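Local coordinates for foldase protein PrsA (Bacillus subtilis, PDB 4WO7) that helps secreted proteins fold outside the cell after their translocation and has peptidyl-prolyl cis-trans isomerase activity, at residues A[119-124]-A[204-209]; A[111-116]-A[210-215]; A[35-40]-A[255-260]; A[100-105]-A[226-231]. All blocks are in the same frame, centred on the assembly; numbering follows the deposited sequence.

Contact 1 (A[119-124]-A[204-209]); sequences KIRASH and KKTEER
The guanidinium of Arg121 has Thr206 OG1 at its edge, near its plane. The carboxylate of Glu207, across the strands, is turned 60° from that plane. Both residues belong to an antiparallel strand pair, 119-127 with 200-207, in the sheet of the PpiC-type isomerase domain. The pair is interrupted by a beta bulge. Arg121 pairs with Glu207, but the next residue, Ala122, pairs with Lys205, so Thr206 is the extra residue.

Arg121 CG stands anti to the backbone N (chi1 -166°) and the chain runs extended to NE. Its CD lies 3.7 Å from Glu207 OE2. The charges themselves stay apart, with Arg121 NE 4.7 Å from Glu207 OE2, and the strongest partner of the guanidinium is Asp164, in a salt bridge. The nearby positive charge would probably still favour the ionised form of Glu207.

On the side of the sheet that carries Ala122 and Lys205, the Ile120 side chain crosses that of Lys205 at about a right angle. Ile120 CG2 meets Lys205 CE at 4.0 Å, while Lys205 NZ bonds to Leu185 O. Beyond the bulge, Ser123 and Lys204 exchange two regular backbone bonds.

At the bulge, Arg121 O is gripped twice by one residue. Thr206 N donates to it at 2.8 Å. Thr206 OG1 donates to it at 2.7 Å, from above the carbonyl plane and on the same face as the N-H.

Contact 2 (A[111-116]-A[210-215]); sequences EYWEGL and GKYDDM
Trp113 and Tyr212 make the tight part of this contact. Tyr212 CB sits over one face of the indole in a CH-pi contact, 3.4 Å above its plane and offset toward the rim. The tyrosine ring follows with its edge to the same indole. The two form a T-shaped (edge-to-face) pair, with the Tyr212 ring and the five-membered ring of Trp113 inclined at 85° and their centroids 5.2 Å apart. Tyr212 CD2 touches Trp113 CG at 3.6 Å. Trp113 CG lies anti to the backbone N (chi1 -177°), on a side chain that leaves the helix toward the loop.

The aromatic pair joins the end of helix 106-113, which precedes strand 119-127 of the isomerase sheet, to the loop between strand 200-207 and helix 216-228. The chain leading into the first of these strands and the chain leaving the last thus meet side by side. An alanine at Trp113 would probably leave the Tyr212 edge without a face to rest on and Gly210 O without its indole donor.

That donor bond belongs to the looser side. Trp113 NE1 reaches Gly210 O at 3.1 Å, but the bond is bent to 128° and weak. Gly210 and Lys211 are exposed here, and the lysine CB points away from the helix segment. Tyr212 OH finds its partner in Lys216 NZ.

Toward the interior, buried Leu116 packs on Leu219 and Trp167. The selenomethionine Met215 makes a Met-aromatic contact, with its SE at the indole edge, 4.3 Å from Trp113 CD1. Met215 CE lies 3.9 Å from Leu116 CD2.

Contact 3 (A[35-40]-A[255-260]); sequences SVLTQL and KDTFNT
Phe258 buries the most surface here, followed by Thr38 and Leu37. The phenyl ring, on the C-terminal tail, points its far end at the long N-terminal helix 21-49. Phe258 CZ lies 3.6 Å from Thr38 CA. The same CZ is 3.6 Å from Leu37 O, which sits at the ring edge, in its plane. Phe258 CE2 meets the leucine side chain, with Leu37 CG at 4.0 Å. Phe258 CG is anti to the carbonyl carbon (chi1 -62°), and the ring beyond it comes nearer the helix than CB does.

Thr257 adds a second touch, its CG2 lying 3.5 Å from Thr38 OG1. That hydroxyl bonds to Ala34 O, one turn earlier in its own helix, so its polar need is met there. Leu37 also packs against Ala12 of the second subunit, so the tail rests beside the dimer contact. An alanine at Phe258 would probably open a gap beside Leu37 and leave mainly Thr257 to touch residues 35-40.

No hydrogen bond crosses between the two segments. Van der Waals contact joins them, which would probably fix the tail less strictly than directional bonds.

Contact 4 (A[100-105]-A[226-231]); sequences DNIKVT and QKLNDN
Apolar contact carries most of this meeting of Ile102 with Lys227. Ile102 CG2 lies 4.0 Å from Lys227 CD, so the isoleucine touches the aliphatic part of the lysine. The two side chains cross obliquely. Ile102 CG1 is anti to the carbonyl carbon (chi1 -66°), and the CD1 it carries comes within 4.3 Å of Leu228 CD2. Val104 comes to the same methylene, its CG1 4.4 Å from Lys227 CD. The two apolar residues extend this layer: Ile102 also touches Leu224 and Ala237, and Val104 touches Val223.

These contacts set the short link between helices 81-101 and 106-113 against the last turn of helix 216-228. Ile102 is the first residue to leave the helical conformation after helix 81-101. The link lies on the way from the helices of the N-terminal half to strand 119-127 of the isomerase sheet, and helix 216-228 follows strand 200-207 on the way back.

The charged contact is made by the end of Lys227. Its chain is extended beyond CG, and NZ ends near the backbone of Val104. Lys227 NZ stops 4.0 Å from Lys103 O and does not bond to it. Its partner is Asp108, in a salt bridge from the first turn of helix 106-113.

Polar caps mark the helix starts. Thr105 is the N-cap of helix 106-113, and its OG1 bonds to the backbone N of Asp108. The threonine thus caps the helix turn that supplies the lysine's carboxylate. Asp230 is the N-cap of helix 231-244, where its OD1 makes a weak bond to Ala232 N.

From the N terminus the chain meets residues 35-40 first, 100-105 next, then 111-116 and 119-124. It returns in reverse order through 204-209, 210-215, 226-231 and 255-260. The loops therefore nest and none cross: contact 1 lies inside contact 2, contact 2 inside contact 4 and contact 4 inside contact 3. Contact 1 joins strands of the isomerase sheet. Contact 2, about 15 Å away between centres, ties the chain together at the base of that domain and touches contact 1. Contact 4 joins the helical regions beyond it. Contact 3 closes the outermost loop, tail to N-terminal helix, about 44 Å from contact 1 between centres.

Contact 1 (A[119-124]-A[204-209])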
# COMPACT_ATOMS: atom_id res chain seq x y z
N LYS A 119 22.69 -18.88 -12.60
CA LYS A 119 21.62 -19.18 -11.66
C LYS A 119 21.25 -20.66 -11.56
O LYS A 119 21.46 -21.44 -12.50
CB LYS A 119 20.40 -18.34 -12.07
CG LYS A 119 20.24 -17.07 -11.28
CD LYS A 119 19.09 -16.24 -11.86
CE LYS A 119 18.68 -15.08 -10.94
NZ LYS A 119 17.79 -14.10 -11.63
N ILE A 120 20.70 -21.04 -10.41
CA ILE A 120 20.24 -22.41 -10.16
C ILE A 120 18.86 -22.37 -9.51
O ILE A 120 18.46 -21.35 -8.95
CB ILE A 120 21.21 -23.21 -9.24
CG1 ILE A 120 21.22 -22.66 -7.81
CG2 ILE A 120 22.60 -23.34 -9.87
CD1 ILE A 120 21.68 -23.66 -6.76
N ARG A 121 18.14 -23.48 -9.62
CA ARG A 121 16.86 -23.65 -8.96
C ARG A 121 16.97 -24.69 -7.83
O ARG A 121 17.64 -25.71 -8.00
CB ARG A 121 15.81 -24.05 -9.99
CG ARG A 121 14.39 -23.94 -9.51
CD ARG A 121 13.44 -24.55 -10.51
NE ARG A 121 12.06 -24.51 -10.04
CZ ARG A 121 11.17 -23.57 -10.36
NH1 ARG A 121 11.49 -22.56 -11.15
NH2 ARG A 121 9.94 -23.65 -9.86
N ALA A 122 16.32 -24.42 -6.70
CA ALA A 122 16.42 -25.32 -5.54
C ALA A 122 15.19 -25.27 -4.62
O ALA A 122 14.47 -24.27 -4.56
CB ALA A 122 17.66 -24.98 -4.74
N SER A 123 14.96 -26.37 -3.91
CA SER A 123 13.96 -26.43 -2.85
C SER A 123 14.64 -26.54 -1.49
O SER A 123 15.78 -27.00 -1.40
CB SER A 123 13.02 -27.62 -3.05
OG SER A 123 12.41 -27.58 -4.32
N HIS A 124 13.94 -26.12 -0.43
CA HIS A 124 14.46 -26.29 0.92
C HIS A 124 13.37 -26.60 1.95
O HIS A 124 12.19 -26.32 1.74
CB HIS A 124 15.24 -25.06 1.38
CG HIS A 124 14.39 -24.00 1.99
ND1 HIS A 124 13.27 -23.49 1.38
CD2 HIS A 124 14.51 -23.33 3.17
CE1 HIS A 124 12.73 -22.56 2.15
NE2 HIS A 124 13.46 -22.45 3.24
N LYS A 204 17.65 -29.10 -1.71
CA LYS A 204 17.70 -29.97 -2.87
C LYS A 204 17.87 -29.12 -4.11
O LYS A 204 16.97 -28.37 -4.50
CB LYS A 204 16.44 -30.82 -3.00
CG LYS A 204 16.47 -31.78 -4.19
CD LYS A 204 15.22 -32.65 -4.24
CE LYS A 204 15.03 -33.28 -5.61
NZ LYS A 204 13.64 -33.78 -5.83
N LYS A 205 19.03 -29.23 -4.74
CA LYS A 205 19.30 -28.53 -5.99
C LYS A 205 18.50 -29.20 -7.10
O LYS A 205 18.71 -30.38 -7.36
CB LYS A 205 20.79 -28.54 -6.29
CG LYS A 205 21.20 -27.66 -7.45
CD LYS A 205 22.71 -27.59 -7.58
CE LYS A 205 23.18 -27.24 -8.98
NZ LYS A 205 24.66 -27.10 -8.98
N THR A 206 17.61 -28.46 -7.75
CA THR A 206 16.68 -29.11 -8.67
C THR A 206 17.23 -29.24 -10.07
O THR A 206 17.10 -30.29 -10.71
CB THR A 206 15.36 -28.33 -8.81
OG1 THR A 206 15.65 -27.00 -9.23
CG2 THR A 206 14.61 -28.29 -7.51
N GLU A 207 17.91 -28.20 -10.54
CA GLU A 207 18.39 -28.23 -11.91
C GLU A 207 19.47 -27.19 -12.14
O GLU A 207 19.47 -26.12 -11.53
CB GLU A 207 17.22 -28.02 -12.90
CG GLU A 207 16.41 -26.73 -12.77
CD GLU A 207 15.55 -26.46 -14.01
OE1 GLU A 207 15.97 -26.83 -15.12
OE2 GLU A 207 14.45 -25.87 -13.86
N GLU A 208 20.39 -27.54 -13.04
CA GLU A 208 21.30 -26.56 -13.58
C GLU A 208 20.60 -25.91 -14.75
O GLU A 208 19.59 -26.39 -15.26
CB GLU A 208 22.63 -27.15 -14.04
CG GLU A 208 23.60 -27.48 -12.94
CD GLU A 208 24.87 -28.08 -13.50
OE1 GLU A 208 24.93 -28.27 -14.73
OE2 GLU A 208 25.80 -28.35 -12.72
N ARG A 209 21.17 -24.79 -15.13
CA ARG A 209 20.64 -23.90 -16.13
C ARG A 209 20.75 -24.21 -17.62
O ARG A 209 19.94 -23.74 -18.39
CB ARG A 209 21.31 -22.56 -15.89
CG ARG A 209 20.67 -21.44 -16.57
CD ARG A 209 21.62 -20.88 -17.56
NE ARG A 209 20.87 -20.14 -18.56
CZ ARG A 209 21.27 -19.00 -19.09
NH1 ARG A 209 22.41 -18.43 -18.74
NH2 ARG A 209 20.49 -18.42 -19.97

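Contact 2 (A[111-116]-A[210-215])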
# COMPACT_ATOMS: atom_id res chain seq x y z
N GLU A 111 15.13 -13.62 -23.62
CA GLU A 111 15.35 -12.59 -22.61
C GLU A 111 15.29 -13.16 -21.20
O GLU A 111 15.94 -12.64 -20.29
CB GLU A 111 14.29 -11.50 -22.73
CG GLU A 111 14.37 -10.45 -21.65
CD GLU A 111 13.33 -9.36 -21.83
OE1 GLU A 111 13.29 -8.43 -21.00
OE2 GLU A 111 12.56 -9.43 -22.81
N TYR A 112 14.44 -14.16 -21.00
CA TYR A 112 14.35 -14.82 -19.70
C TYR A 112 15.53 -15.77 -19.52
O TYR A 112 16.08 -15.90 -18.41
CB TYR A 112 13.03 -15.57 -19.56
CG TYR A 112 12.82 -16.16 -18.18
CD1 TYR A 112 12.34 -15.38 -17.14
CD2 TYR A 112 13.12 -17.49 -17.91
CE1 TYR A 112 12.15 -15.91 -15.87
CE2 TYR A 112 12.94 -18.02 -16.65
CZ TYR A 112 12.45 -17.23 -15.63
OH TYR A 112 12.27 -17.77 -14.38
N TRP A 113 15.91 -16.46 -20.59
CA TRP A 113 17.04 -17.38 -20.57
C TRP A 113 18.29 -16.63 -20.14
O TRP A 113 18.97 -17.03 -19.20
CB TRP A 113 17.22 -18.00 -21.96
CG TRP A 113 18.29 -19.03 -22.09
CD1 TRP A 113 18.19 -20.36 -21.79
CD2 TRP A 113 19.62 -18.82 -22.58
NE1 TRP A 113 19.39 -20.99 -22.06
CE2 TRP A 113 20.28 -20.07 -22.53
CE3 TRP A 113 20.33 -17.70 -23.02
CZ2 TRP A 113 21.61 -20.23 -22.92
CZ3 TRP A 113 21.65 -17.87 -23.41
CH2 TRP A 113 22.27 -19.12 -23.36
N GLU A 114 18.60 -15.54 -20.83
CA GLU A 114 19.68 -14.64 -20.43
C GLU A 114 19.18 -13.82 -19.24
O GLU A 114 18.34 -12.94 -19.39
CB GLU A 114 20.14 -13.77 -21.59
CG GLU A 114 19.11 -12.76 -22.07
CD GLU A 114 19.29 -12.37 -23.53
OE1 GLU A 114 20.25 -12.84 -24.17
OE2 GLU A 114 18.45 -11.60 -24.03
N GLY A 115 19.71 -14.10 -18.06
CA GLY A 115 19.20 -13.52 -16.83
C GLY A 115 19.05 -14.69 -15.88
O GLY A 115 18.95 -14.54 -14.67
N LEU A 116 18.99 -15.88 -16.48
CA LEU A 116 19.10 -17.15 -15.76
C LEU A 116 20.59 -17.58 -15.68
O LEU A 116 20.92 -18.65 -15.16
CB LEU A 116 18.24 -18.21 -16.47
CG LEU A 116 17.08 -18.88 -15.71
CD1 LEU A 116 16.23 -17.88 -14.91
CD2 LEU A 116 16.18 -19.63 -16.69
N GLY A 210 21.76 -24.97 -18.04
CA GLY A 210 22.32 -24.82 -19.37
C GLY A 210 21.55 -24.20 -20.55
O GLY A 210 21.30 -22.99 -20.59
N LYS A 211 21.21 -25.04 -21.52
CA LYS A 211 21.00 -24.61 -22.90
C LYS A 211 19.62 -24.10 -23.36
O LYS A 211 18.59 -24.64 -22.98
CB LYS A 211 21.40 -25.79 -23.79
CG LYS A 211 22.52 -25.47 -24.75
CD LYS A 211 22.98 -26.71 -25.48
CE LYS A 211 24.47 -26.93 -25.31
NZ LYS A 211 24.97 -28.03 -26.17
N TYR A 212 19.63 -23.09 -24.23
CA TYR A 212 18.41 -22.59 -24.88
C TYR A 212 18.07 -23.59 -25.98
O TYR A 212 18.93 -24.39 -26.34
CB TYR A 212 18.61 -21.17 -25.44
CG TYR A 212 17.37 -20.48 -25.98
CD1 TYR A 212 16.98 -20.63 -27.31
CD2 TYR A 212 16.61 -19.66 -25.16
CE1 TYR A 212 15.85 -19.98 -27.80
CE2 TYR A 212 15.49 -19.02 -25.64
CZ TYR A 212 15.11 -19.18 -26.95
OH TYR A 212 13.99 -18.52 -27.41
N ASP A 213 16.85 -23.54 -26.51
CA ASP A 213 16.39 -24.48 -27.54
C ASP A 213 16.05 -25.83 -26.90
O ASP A 213 15.02 -26.43 -27.21
CB ASP A 213 17.44 -24.65 -28.65
CG ASP A 213 16.82 -24.85 -30.03
OD1 ASP A 213 15.66 -25.31 -30.11
OD2 ASP A 213 17.50 -24.54 -31.03
N ASP A 214 16.93 -26.31 -26.02
CA ASP A 214 16.65 -27.49 -25.21
C ASP A 214 15.62 -27.11 -24.16
O ASP A 214 14.68 -27.84 -23.86
CB ASP A 214 17.92 -28.02 -24.54
CG ASP A 214 18.49 -29.23 -25.24
OD1 ASP A 214 18.44 -29.29 -26.48
OD2 ASP A 214 19.00 -30.12 -24.53
N MSE A 215 15.84 -25.92 -23.61
CA MSE A 215 15.14 -25.42 -22.43
C MSE A 215 13.99 -24.49 -22.79
O MSE A 215 13.25 -24.04 -21.92
CB MSE A 215 16.13 -24.68 -21.56
CG MSE A 215 15.70 -24.38 -20.18
SE MSE A 215 17.34 -23.84 -19.34
CE MSE A 215 16.68 -23.41 -17.56

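Contact 3 (A[35-40]-A[255-260])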
# COMPACT_ATOMS: atom_id res chain seq x y z
N SER A 35 -14.21 1.25 -9.56
CA SER A 35 -13.57 -0.04 -9.42
C SER A 35 -14.60 -1.16 -9.34
O SER A 35 -14.42 -2.22 -9.94
CB SER A 35 -12.66 -0.08 -8.18
OG SER A 35 -13.34 0.40 -7.03
N VAL A 36 -15.70 -0.92 -8.63
CA VAL A 36 -16.69 -1.98 -8.48
C VAL A 36 -17.48 -2.15 -9.78
O VAL A 36 -17.80 -3.27 -10.16
CB VAL A 36 -17.67 -1.72 -7.32
CG1 VAL A 36 -18.69 -2.86 -7.22
CG2 VAL A 36 -16.93 -1.63 -5.99
N LEU A 37 -17.78 -1.05 -10.47
CA LEU A 37 -18.42 -1.15 -11.78
C LEU A 37 -17.54 -1.94 -12.73
O LEU A 37 -18.03 -2.69 -13.57
CB LEU A 37 -18.71 0.24 -12.37
CG LEU A 37 -19.32 0.21 -13.78
CD1 LEU A 37 -20.65 -0.54 -13.79
CD2 LEU A 37 -19.50 1.61 -14.33
N THR A 38 -16.23 -1.75 -12.60
CA THR A 38 -15.26 -2.44 -13.45
C THR A 38 -15.33 -3.95 -13.22
O THR A 38 -15.36 -4.74 -14.17
CB THR A 38 -13.83 -1.92 -13.19
OG1 THR A 38 -13.75 -0.53 -13.53
CG2 THR A 38 -12.80 -2.69 -14.02
N GLN A 39 -15.35 -4.34 -11.95
CA GLN A 39 -15.38 -5.76 -11.60
C GLN A 39 -16.68 -6.40 -12.05
O GLN A 39 -16.69 -7.48 -12.64
CB GLN A 39 -15.20 -5.94 -10.09
CG GLN A 39 -15.36 -7.37 -9.60
CD GLN A 39 -15.01 -7.52 -8.13
OE1 GLN A 39 -14.60 -6.57 -7.48
NE2 GLN A 39 -15.18 -8.73 -7.61
N LEU A 40 -17.79 -5.71 -11.79
CA LEU A 40 -19.11 -6.21 -12.14
C LEU A 40 -19.26 -6.49 -13.63
O LEU A 40 -19.76 -7.53 -14.05
CB LEU A 40 -20.19 -5.21 -11.72
CG LEU A 40 -20.46 -5.06 -10.22
CD1 LEU A 40 -21.39 -3.88 -9.97
CD2 LEU A 40 -21.05 -6.35 -9.65
N LYS A 255 -19.13 7.60 -16.34
CA LYS A 255 -18.79 7.39 -17.74
C LYS A 255 -17.28 7.43 -17.84
O LYS A 255 -16.59 7.87 -16.92
CB LYS A 255 -19.42 8.43 -18.67
CG LYS A 255 -20.87 8.12 -19.01
CD LYS A 255 -21.49 9.17 -19.90
CE LYS A 255 -22.89 8.76 -20.29
NZ LYS A 255 -23.62 9.80 -21.05
N ASP A 256 -16.77 6.95 -18.96
CA ASP A 256 -15.33 6.91 -19.21
C ASP A 256 -14.62 5.94 -18.27
O ASP A 256 -13.39 5.94 -18.17
CB ASP A 256 -14.73 8.31 -19.04
CG ASP A 256 -15.50 9.37 -19.80
OD1 ASP A 256 -15.50 9.34 -21.05
OD2 ASP A 256 -16.13 10.23 -19.14
N THR A 257 -15.40 5.11 -17.56
CA THR A 257 -14.82 4.12 -16.67
C THR A 257 -14.11 3.08 -17.54
O THR A 257 -13.02 2.64 -17.20
CB THR A 257 -15.89 3.46 -15.77
OG1 THR A 257 -16.40 4.45 -14.86
CG2 THR A 257 -15.31 2.31 -14.97
N PHE A 258 -14.76 2.71 -18.64
CA PHE A 258 -14.23 1.76 -19.62
C PHE A 258 -13.81 2.39 -20.93
O PHE A 258 -13.30 1.70 -21.80
CB PHE A 258 -15.27 0.72 -19.98
CG PHE A 258 -15.72 -0.12 -18.85
CD1 PHE A 258 -14.97 -1.21 -18.45
CD2 PHE A 258 -16.88 0.19 -18.17
CE1 PHE A 258 -15.38 -1.99 -17.40
CE2 PHE A 258 -17.30 -0.59 -17.13
CZ PHE A 258 -16.55 -1.68 -16.74
N ASN A 259 -14.00 3.69 -21.07
CA ASN A 259 -13.90 4.30 -22.39
C ASN A 259 -12.47 4.23 -22.90
O ASN A 259 -12.22 3.88 -24.05
CB ASN A 259 -14.38 5.74 -22.34
CG ASN A 259 -14.30 6.45 -23.68
OD1 ASN A 259 -13.32 6.33 -24.42
ND2 ASN A 259 -15.34 7.20 -24.00
N THR A 260 -11.55 4.56 -22.01
CA THR A 260 -10.14 4.58 -22.35
C THR A 260 -9.35 3.75 -21.35
O THR A 260 -9.68 3.73 -20.16
CB THR A 260 -9.59 6.00 -22.36
OG1 THR A 260 -9.81 6.61 -21.08
CG2 THR A 260 -10.28 6.81 -23.42

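Contact 4 (A[100-105]-A[226-231])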
# COMPACT_ATOMS: atom_id res chain seq x y z
N ASP A 100 -5.71 -16.46 -22.81
CA ASP A 100 -6.11 -16.40 -24.22
C ASP A 100 -5.55 -15.17 -24.94
O ASP A 100 -5.36 -15.20 -26.16
CB ASP A 100 -7.63 -16.44 -24.36
CG ASP A 100 -8.19 -17.85 -24.20
OD1 ASP A 100 -7.86 -18.51 -23.20
OD2 ASP A 100 -8.95 -18.28 -25.09
N ASN A 101 -5.30 -14.10 -24.19
CA ASN A 101 -4.95 -12.81 -24.79
C ASN A 101 -3.47 -12.43 -24.63
O ASN A 101 -2.95 -11.63 -25.40
CB ASN A 101 -5.83 -11.71 -24.18
CG ASN A 101 -7.26 -11.78 -24.67
OD1 ASN A 101 -7.65 -11.07 -25.60
ND2 ASN A 101 -8.04 -12.67 -24.07
N ILE A 102 -2.81 -12.99 -23.62
CA ILE A 102 -1.36 -12.78 -23.46
C ILE A 102 -0.58 -13.68 -24.40
O ILE A 102 -0.85 -14.88 -24.49
CB ILE A 102 -0.87 -13.04 -22.02
CG1 ILE A 102 -1.46 -12.00 -21.07
CG2 ILE A 102 0.68 -13.02 -21.96
CD1 ILE A 102 -1.18 -12.29 -19.61
N LYS A 103 0.39 -13.10 -25.10
CA LYS A 103 1.30 -13.86 -25.95
C LYS A 103 2.75 -13.55 -25.58
O LYS A 103 3.16 -12.39 -25.59
CB LYS A 103 1.01 -13.55 -27.41
CG LYS A 103 -0.41 -13.92 -27.78
CD LYS A 103 -0.73 -13.58 -29.22
CE LYS A 103 -2.17 -13.95 -29.56
NZ LYS A 103 -2.49 -13.68 -30.98
N VAL A 104 3.54 -14.58 -25.26
CA VAL A 104 4.97 -14.38 -25.01
C VAL A 104 5.72 -14.64 -26.31
O VAL A 104 5.52 -15.66 -26.97
CB VAL A 104 5.56 -15.28 -23.88
CG1 VAL A 104 4.58 -15.41 -22.73
CG2 VAL A 104 5.91 -16.68 -24.36
N THR A 105 6.54 -13.67 -26.70
CA THR A 105 7.38 -13.79 -27.88
C THR A 105 8.64 -14.57 -27.54
O THR A 105 8.91 -14.83 -26.37
CB THR A 105 7.76 -12.40 -28.41
OG1 THR A 105 8.55 -11.72 -27.43
CG2 THR A 105 6.50 -11.60 -28.70
N GLN A 226 4.78 -15.96 -15.03
CA GLN A 226 5.28 -14.72 -14.46
C GLN A 226 4.40 -13.54 -14.87
O GLN A 226 4.14 -12.64 -14.07
CB GLN A 226 6.74 -14.49 -14.86
CG GLN A 226 7.38 -13.31 -14.15
CD GLN A 226 8.77 -13.00 -14.66
OE1 GLN A 226 9.09 -13.25 -15.82
NE2 GLN A 226 9.59 -12.43 -13.79
N LYS A 227 3.94 -13.55 -16.12
CA LYS A 227 3.09 -12.47 -16.60
C LYS A 227 1.69 -12.60 -16.02
O LYS A 227 0.93 -11.63 -15.99
CB LYS A 227 3.01 -12.48 -18.13
CG LYS A 227 4.27 -11.97 -18.81
CD LYS A 227 4.08 -11.78 -20.30
CE LYS A 227 5.33 -11.23 -20.97
NZ LYS A 227 5.15 -10.99 -22.43
N LEU A 228 1.35 -13.80 -15.55
CA LEU A 228 0.04 -14.05 -14.96
C LEU A 228 -0.05 -13.57 -13.51
O LEU A 228 -1.15 -13.42 -12.97
CB LEU A 228 -0.30 -15.54 -15.05
CG LEU A 228 -0.72 -15.97 -16.46
CD1 LEU A 228 -0.74 -17.49 -16.60
CD2 LEU A 228 -2.09 -15.39 -16.81
N ASN A 229 1.10 -13.33 -12.87
CA ASN A 229 1.12 -12.84 -11.50
C ASN A 229 1.42 -11.34 -11.43
O ASN A 229 1.63 -10.79 -10.35
CB ASN A 229 2.15 -13.62 -10.68
CG ASN A 229 1.75 -15.07 -10.49
OD1 ASN A 229 1.08 -15.44 -9.52
ND2 ASN A 229 2.15 -15.92 -11.44
N ASP A 230 1.42 -10.69 -12.60
CA ASP A 230 1.50 -9.24 -12.68
C ASP A 230 0.10 -8.76 -13.05
O ASP A 230 -0.35 -8.96 -14.18
CB ASP A 230 2.53 -8.79 -13.72
CG ASP A 230 2.50 -7.29 -13.96
OD1 ASP A 230 2.21 -6.54 -13.00
OD2 ASP A 230 2.74 -6.86 -15.11
N ASN A 231 -0.58 -8.12 -12.11
CA ASN A 231 -1.98 -7.76 -12.29
C ASN A 231 -2.18 -6.72 -13.39
O ASN A 231 -3.25 -6.65 -14.00
CB ASN A 231 -2.59 -7.29 -10.97
CG ASN A 231 -4.10 -7.23 -11.01
OD1 ASN A 231 -4.73 -7.88 -11.84
ND2 ASN A 231 -4.70 -6.56 -10.03